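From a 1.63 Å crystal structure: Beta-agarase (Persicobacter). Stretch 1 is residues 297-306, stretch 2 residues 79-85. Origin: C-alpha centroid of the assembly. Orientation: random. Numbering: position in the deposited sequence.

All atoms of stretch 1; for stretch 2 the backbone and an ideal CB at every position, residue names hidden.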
# COMPACT_ATOMS: atom_id res chain seq x y z
N ARG A 297 -9.94 -14.29 9.51
CA ARG A 297 -9.50 -12.87 9.58
C ARG A 297 -10.19 -12.13 8.41
O ARG A 297 -9.60 -11.72 7.42
CB ARG A 297 -7.98 -12.79 9.56
CG ARG A 297 -7.34 -13.35 10.83
CD ARG A 297 -5.82 -13.26 10.89
NE ARG A 297 -5.20 -13.84 9.73
CZ ARG A 297 -4.61 -15.03 9.66
NH1 ARG A 297 -4.69 -15.86 10.69
NH2 ARG A 297 -3.94 -15.33 8.58
N TYR A 298 -11.44 -11.83 8.69
CA TYR A 298 -12.39 -11.41 7.74
C TYR A 298 -13.55 -10.75 8.50
O TYR A 298 -13.95 -11.26 9.55
CB TYR A 298 -12.89 -12.72 7.07
CG TYR A 298 -13.78 -12.50 5.89
CD1 TYR A 298 -15.07 -13.00 5.78
CD2 TYR A 298 -13.29 -11.66 4.90
CE1 TYR A 298 -15.80 -12.82 4.61
CE2 TYR A 298 -14.04 -11.40 3.76
CZ TYR A 298 -15.27 -12.01 3.60
OH TYR A 298 -15.91 -11.66 2.47
N PRO A 299 -14.11 -9.61 8.05
CA PRO A 299 -15.13 -8.95 8.93
C PRO A 299 -16.37 -9.82 9.19
O PRO A 299 -16.86 -10.46 8.25
CB PRO A 299 -15.54 -7.72 8.17
CG PRO A 299 -14.32 -7.40 7.33
CD PRO A 299 -13.85 -8.77 6.90
N THR A 300 -16.74 -9.90 10.44
CA THR A 300 -18.03 -10.58 10.76
C THR A 300 -19.16 -9.66 10.34
O THR A 300 -19.01 -8.48 10.23
CB THR A 300 -18.14 -10.92 12.25
OG1 THR A 300 -18.13 -9.74 13.03
CG2 THR A 300 -16.99 -11.79 12.71
N ASP A 301 -20.39 -10.21 10.23
CA ASP A 301 -21.55 -9.36 10.05
C ASP A 301 -21.72 -8.37 11.19
O ASP A 301 -22.05 -7.19 10.94
CB ASP A 301 -22.80 -10.26 9.96
CG ASP A 301 -22.93 -11.09 8.70
OD1 ASP A 301 -22.09 -10.97 7.77
OD2 ASP A 301 -23.95 -11.85 8.65
N GLY A 302 -21.48 -8.80 12.42
CA GLY A 302 -21.60 -7.92 13.59
C GLY A 302 -20.71 -6.71 13.44
O GLY A 302 -21.11 -5.59 13.72
N GLU A 303 -19.47 -6.97 12.99
CA GLU A 303 -18.51 -5.87 12.80
C GLU A 303 -18.93 -4.97 11.65
O GLU A 303 -18.98 -3.73 11.78
CB GLU A 303 -17.13 -6.47 12.55
CG GLU A 303 -16.46 -7.08 13.77
CD GLU A 303 -15.35 -8.09 13.49
OE1 GLU A 303 -14.99 -8.34 12.33
OE2 GLU A 303 -14.79 -8.64 14.48
N ILE A 304 -19.12 -5.51 10.47
CA ILE A 304 -19.33 -4.67 9.26
C ILE A 304 -20.66 -3.93 9.32
O ILE A 304 -20.74 -2.79 8.84
CB ILE A 304 -19.14 -5.48 7.97
CG1 ILE A 304 -18.89 -4.56 6.78
CG2 ILE A 304 -20.30 -6.48 7.72
CD1 ILE A 304 -18.22 -5.24 5.56
N TYR A 305 -21.71 -4.54 9.89
CA TYR A 305 -22.99 -3.83 10.04
C TYR A 305 -23.04 -3.02 11.33
O TYR A 305 -23.72 -2.02 11.33
CB TYR A 305 -24.14 -4.85 10.03
CG TYR A 305 -24.26 -5.65 8.77
CD1 TYR A 305 -24.13 -5.06 7.52
CD2 TYR A 305 -24.46 -7.02 8.82
CE1 TYR A 305 -24.23 -5.81 6.36
CE2 TYR A 305 -24.55 -7.78 7.67
CZ TYR A 305 -24.48 -7.17 6.43
OH TYR A 305 -24.59 -7.91 5.28
N GLY A 306 -22.32 -3.36 12.35
CA GLY A 306 -22.37 -2.63 13.58
C GLY A 306 -21.54 -1.37 13.56
O GLY A 306 -21.88 -0.36 14.22
N UNK A 79 -14.40 1.76 0.59
CA UNK A 79 -15.42 1.24 1.46
C UNK A 79 -15.54 -0.29 1.40
O UNK A 79 -15.51 -0.82 0.31
CB UNK A 79 -16.76 1.88 1.10
N UNK A 80 -15.63 -0.91 2.55
CA UNK A 80 -16.07 -2.33 2.68
C UNK A 80 -17.54 -2.35 3.07
O UNK A 80 -17.94 -1.78 4.10
CB UNK A 80 -15.24 -3.09 3.72
N UNK A 81 -18.30 -3.20 2.36
CA UNK A 81 -19.72 -3.37 2.67
C UNK A 81 -20.13 -4.80 2.32
O UNK A 81 -19.32 -5.56 1.79
CB UNK A 81 -20.58 -2.35 1.91
N UNK A 82 -21.34 -5.16 2.69
CA UNK A 82 -21.75 -6.58 2.51
C UNK A 82 -23.22 -6.64 2.13
O UNK A 82 -24.09 -6.38 2.98
CB UNK A 82 -21.50 -7.40 3.78
N UNK A 83 -23.46 -7.11 0.93
CA UNK A 83 -24.88 -7.25 0.44
C UNK A 83 -25.40 -8.66 0.70
O UNK A 83 -26.58 -8.89 0.42
CB UNK A 83 -24.98 -6.94 -1.06
N UNK A 84 -24.61 -9.61 1.21
CA UNK A 84 -25.08 -10.94 1.43
C UNK A 84 -24.76 -11.93 0.32
O UNK A 84 -24.87 -13.17 0.58
CB UNK A 84 -26.59 -10.89 1.65
N UNK A 85 -24.34 -11.48 -0.84
CA UNK A 85 -23.97 -12.37 -1.93
C UNK A 85 -22.72 -13.15 -1.56
O UNK A 85 -21.88 -12.66 -0.77
CB UNK A 85 -23.75 -11.58 -3.22

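Position 79 opens the stretch, out of reach of stretch 1, with nothing within 5.5 Å of its ideal CB. Its extended backbone angles, -101/134, tolerate most residues and favour beta-branched ones, but the contact sets no rule here. The deposited residue is Val79, with chi1 in the t well.

Position 80 is the first to face stretch 1. Its CA-to-CB bond points toward the helix, and the ideal CB lies 4.1 Å from Ile304 CD1. An apolar side chain is called for, and a small one fits most simply, since the isoleucine already reaches the CB; the visible atoms alone do not exclude something longer that turns aside. The deposited residue is Ala80, whose CB packs against Ile304 CD1 at 4.1 Å, while Ile304 CD1 also lies 3.8 Å from the backbone atom Ala80 O.

At position 81 the CB points away, and its ideal position is 5.2 Å from Ile304 CD1. Stretch 1 therefore asks little of the side chain, and many small or polar residues would do. What it meets is backbone: Ile304 CD1 rests 3.8 Å from the CA of this residue, Ser81. The serine OG turns from the contact and is hydrogen-bonded elsewhere in the structure.

Position 82 carries the design. Its CB points toward stretch 1, with Tyr305 OH 3.5 Å and Ile304 CG2 4.2 Å from the ideal CB. Beyond them lie a carboxylate, Asp301, and the carbonyl of Pro299, two acceptors that a donor could serve together. The ideal CB is 5.4 Å from Asp301 OD1, so a long cationic chain suits best; lysine could pursue one or both acceptors, but a guanidinium offers more N-H groups in a plane. The deposited residue is Arg82, which buries more area in the contact than any other residue. Arg82 NH1 donates to Asp301 OD1 at 2.8 Å, a hydrogen bond within a salt bridge, and also to Pro299 O at 3.0 Å. Arg82 NH2 donates to the same Pro299 O at 2.9 Å, so one carbonyl is held by both terminal nitrogens. These acceptors lie near the guanidinium plane, where its N-H bonds point, leaving a face for Ile304 CG2, 3.9 Å from Arg82 NH1. Arg82 NH2 in turn lies over one face of the Tyr298 ring, 3.6 Å from Tyr298 CE1. The backbone contributes as well: Tyr305 OH donates to Arg82 O at 2.8 Å, a bond that does not depend on the side chain's identity.

Position 83 points away into space free of stretch 1, so polar residues are natural choices. It is Asn83, whose OD1 accepts from the backbone N of position 85 at 2.9 Å, a local bond within the stretch that leaves stretch 1 untouched.

Position 84 has a positive phi, 96/-13, and a CB there would be jammed against the preceding carbonyl O. Glycine is the answer, and Gly84 is deposited.

Position 85 is out of reach of stretch 1 and unconstrained by it; the residue is Asn85.

Stretch 2, residues 79-85: VASRNGN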
# COMPACT_ATOMS: atom_id res chain seq x y z
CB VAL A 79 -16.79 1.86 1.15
CG1 VAL A 79 -17.87 1.25 1.98
CG2 VAL A 79 -16.67 3.39 1.31
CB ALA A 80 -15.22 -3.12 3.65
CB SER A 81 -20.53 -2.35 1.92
OG SER A 81 -20.36 -2.47 0.51
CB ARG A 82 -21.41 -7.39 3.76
CG ARG A 82 -21.79 -8.87 3.63
CD ARG A 82 -21.20 -9.70 4.71
NE ARG A 82 -19.76 -9.80 4.64
CZ ARG A 82 -18.97 -10.00 5.67
NH1 ARG A 82 -19.50 -10.23 6.87
NH2 ARG A 82 -17.64 -9.90 5.51
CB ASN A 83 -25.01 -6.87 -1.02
CG ASN A 83 -24.16 -7.66 -1.97
OD1 ASN A 83 -23.82 -8.80 -1.66
ND2 ASN A 83 -23.82 -7.05 -3.08
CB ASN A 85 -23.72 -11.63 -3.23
CG ASN A 85 -24.97 -11.03 -3.81
OD1 ASN A 85 -26.05 -11.37 -3.37
ND2 ASN A 85 -24.77 -10.07 -4.68
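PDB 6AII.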